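Local coordinates for protein translation elongation factor 1A (Methanosarcina mazei, PDB 3WND) that probably serves as a translation elongation factor and, in its GTP-bound form, binds cysteinyl-tRNA(Cys), at residues 45-48 against 49-53. Numbering follows the deposited sequence.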
ATOM      1  N   GLY A  45       9.306   1.092  14.402  1.00 24.99           N
ATOM      2  CA  GLY A  45      10.095  -0.050  13.964  1.00 20.03           C
ATOM      3  C   GLY A  45      10.916   0.360  12.763  1.00 20.29           C
ATOM      4  O   GLY A  45      11.556   1.415  12.746  1.00 22.80           O
ATOM      5  N   THR A  46      10.807  -0.452  11.690  1.00 25.77           N
ATOM      6  CA  THR A  46      11.586  -0.207  10.464  1.00 23.42           C
ATOM      7  C   THR A  46      11.292   1.172   9.895  1.00 22.69           C
ATOM      8  O   THR A  46      10.136   1.609   9.828  1.00 23.81           O
ATOM      9  CB  THR A  46      11.188  -1.286   9.424  1.00 25.18           C
ATOM     10  OG1 THR A  46      11.440  -2.559  10.019  1.00 29.96           O
ATOM     11  CG2 THR A  46      12.058  -1.164   8.235  1.00 27.14           C
ATOM     12  N   SER A  47      12.320   1.880   9.507  1.00 21.16           N
ATOM     13  CA  SER A  47      12.190   3.224   8.990  1.00 23.50           C
ATOM     14  C   SER A  47      13.132   3.459   7.817  1.00 25.70           C
ATOM     15  O   SER A  47      14.308   3.280   7.972  1.00 30.77           O
ATOM     16  CB  SER A  47      12.531   4.206  10.126  1.00 26.76           C
ATOM     17  OG  SER A  47      12.227   5.559   9.757  1.00 29.97           O
ATOM     18  N   SER A  48      12.572   3.770   6.632  1.00 22.14           N
ATOM     19  CA  SER A  48      13.306   4.151   5.416  1.00 21.82           C
ATOM     20  C   SER A  48      12.633   5.399   4.766  1.00 25.26           C
ATOM     21  O   SER A  48      12.600   6.494   5.372  1.00 29.94           O
ATOM     22  CB  SER A  48      13.294   2.934   4.448  1.00 26.19           C
ATOM     23  OG  SER A  48      11.973   2.453   4.158  1.00 25.63           O
ATOM     24  N   ASP A  49      12.011   5.248   3.585  1.00 24.71           N
ATOM     25  CA  ASP A  49      11.115   6.361   3.120  1.00 21.70           C
ATOM     26  C   ASP A  49       9.697   6.209   3.677  1.00 22.00           C
ATOM     27  O   ASP A  49       8.854   7.107   3.465  1.00 24.09           O
ATOM     28  CB  ASP A  49      10.993   6.430   1.595  1.00 22.04           C
ATOM     29  CG  ASP A  49      10.479   5.117   1.016  1.00 25.42           C
ATOM     30  OD1 ASP A  49      10.584   4.030   1.637  1.00 25.55           O
ATOM     31  OD2 ASP A  49       9.961   5.182  -0.071  1.00 26.78           O
ATOM     32  N   ILE A  50       9.457   5.094   4.368  1.00 19.40           N
ATOM     33  CA  ILE A  50       8.226   4.833   5.107  1.00 17.89           C
ATOM     34  C   ILE A  50       8.634   4.382   6.485  1.00 20.87           C
ATOM     35  O   ILE A  50       9.743   3.956   6.665  1.00 21.53           O
ATOM     36  CB  ILE A  50       7.275   3.753   4.478  1.00 18.67           C
ATOM     37  CG1 ILE A  50       8.031   2.442   4.202  1.00 18.75           C
ATOM     38  CG2 ILE A  50       6.697   4.260   3.138  1.00 19.05           C
ATOM     39  CD1 ILE A  50       7.096   1.234   3.940  1.00 25.13           C
ATOM     40  N   THR A  51       7.724   4.511   7.460  1.00 19.73           N
ATOM     41  CA  THR A  51       8.025   4.030   8.831  1.00 21.05           C
ATOM     42  C   THR A  51       6.922   3.193   9.416  1.00 18.95           C
ATOM     43  O   THR A  51       5.761   3.560   9.360  1.00 20.80           O
ATOM     44  CB  THR A  51       8.357   5.243   9.788  1.00 17.80           C
ATOM     45  OG1 THR A  51       9.449   6.024   9.233  1.00 24.25           O
ATOM     46  CG2 THR A  51       8.721   4.811  11.152  1.00 19.87           C
ATOM     47  N   MET A  52       7.310   2.028   9.960  1.00 18.40           N
ATOM     48  CA  MET A  52       6.375   1.110  10.532  1.00 20.22           C
ATOM     49  C   MET A  52       6.289   1.418  11.989  1.00 22.16           C
ATOM     50  O   MET A  52       7.321   1.684  12.644  1.00 23.93           O
ATOM     51  CB  MET A  52       6.800  -0.345  10.532  1.00 19.58           C
ATOM     52  CG  MET A  52       7.539  -0.876   9.334  1.00 42.37           C
ATOM     53  SD  MET A  52       6.995  -0.189   7.775  1.00 34.63           S
ATOM     54  CE  MET A  52       5.880  -1.445   7.291  1.00 42.98           C
ATOM     55  N   TYR A  53       5.085   1.358  12.494  1.00 17.15           N
ATOM     56  CA  TYR A  53       4.797   1.488  13.907  1.00 17.57           C
ATOM     57  C   TYR A  53       4.027   0.248  14.268  1.00 20.21           C
ATOM     58  O   TYR A  53       2.895   0.030  13.827  1.00 20.69           O
ATOM     59  CB  TYR A  53       3.957   2.746  14.237  1.00 17.41           C
ATOM     60  CG  TYR A  53       4.776   4.004  14.013  1.00 15.90           C
ATOM     61  CD1 TYR A  53       4.833   4.610  12.768  1.00 16.53           C
ATOM     62  CD2 TYR A  53       5.502   4.581  15.063  1.00 16.23           C
ATOM     63  CE1 TYR A  53       5.648   5.734  12.527  1.00 18.38           C
ATOM     64  CE2 TYR A  53       6.287   5.731  14.850  1.00 15.94           C
ATOM     65  CZ  TYR A  53       6.344   6.304  13.590  1.00 15.27           C
ATOM     66  OH  TYR A  53       7.061   7.445  13.314  1.00 17.77           O
TER
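Two peptide carbonyls face each other's strand at Met52: its own O takes Gly45 N at 2.7 Å, the donor tilted 26° out of the carbonyl plane, while Thr46 O receives Met52 N at 2.9 Å with an N-H...O angle of 171°. Beside that donor, the CA-H of Thr51 also approaches Thr46 O, CA to O 3.4 Å. At the turn the Asp49 carboxylate presents OD1 to Ser48 OG at 3.3 Å, an unsettled bond, since His199 NE2 is the stronger partner of this hydroxyl; OD1 itself forms a salt bridge with Arg269.

Because Gly45 and Thr46 both pair with Met52, the strand 45-47 carries one extra residue, which meets the definition of a beta bulge. Beyond it Ser47 and Thr51 form an antiparallel non-hydrogen-bonded pair, CA to CA 4.2 Å, and Ser48 N reaches Ile50 O at 2.8 Å to close the hairpin. This hairpin, strands 43-47 and 51-55, ends the mixed sheet of what is, as in EF-Tu relatives, a P-loop GTPase domain; His199 and Arg269 belong to the following beta domain, so the turn lies where the two meet.

On the face of Ser47 and Thr51, the serine hydroxyl, anti to its own nitrogen (chi1 -171°), extends across the strands to Thr51 OG1, OG to OG1 2.9 Å. The position of OG1 is less sure, since it comes too close to an atom elsewhere in the model. With a valine in place of Thr51, Ser47 OG would probably be left without its cross-strand mate. Met52 lays its CG alongside Thr46 CB at 3.7 Å; its bent chain then turns off to pack against Val63 and Val65 of strand 61-66 and Ile83 of helix 74-83.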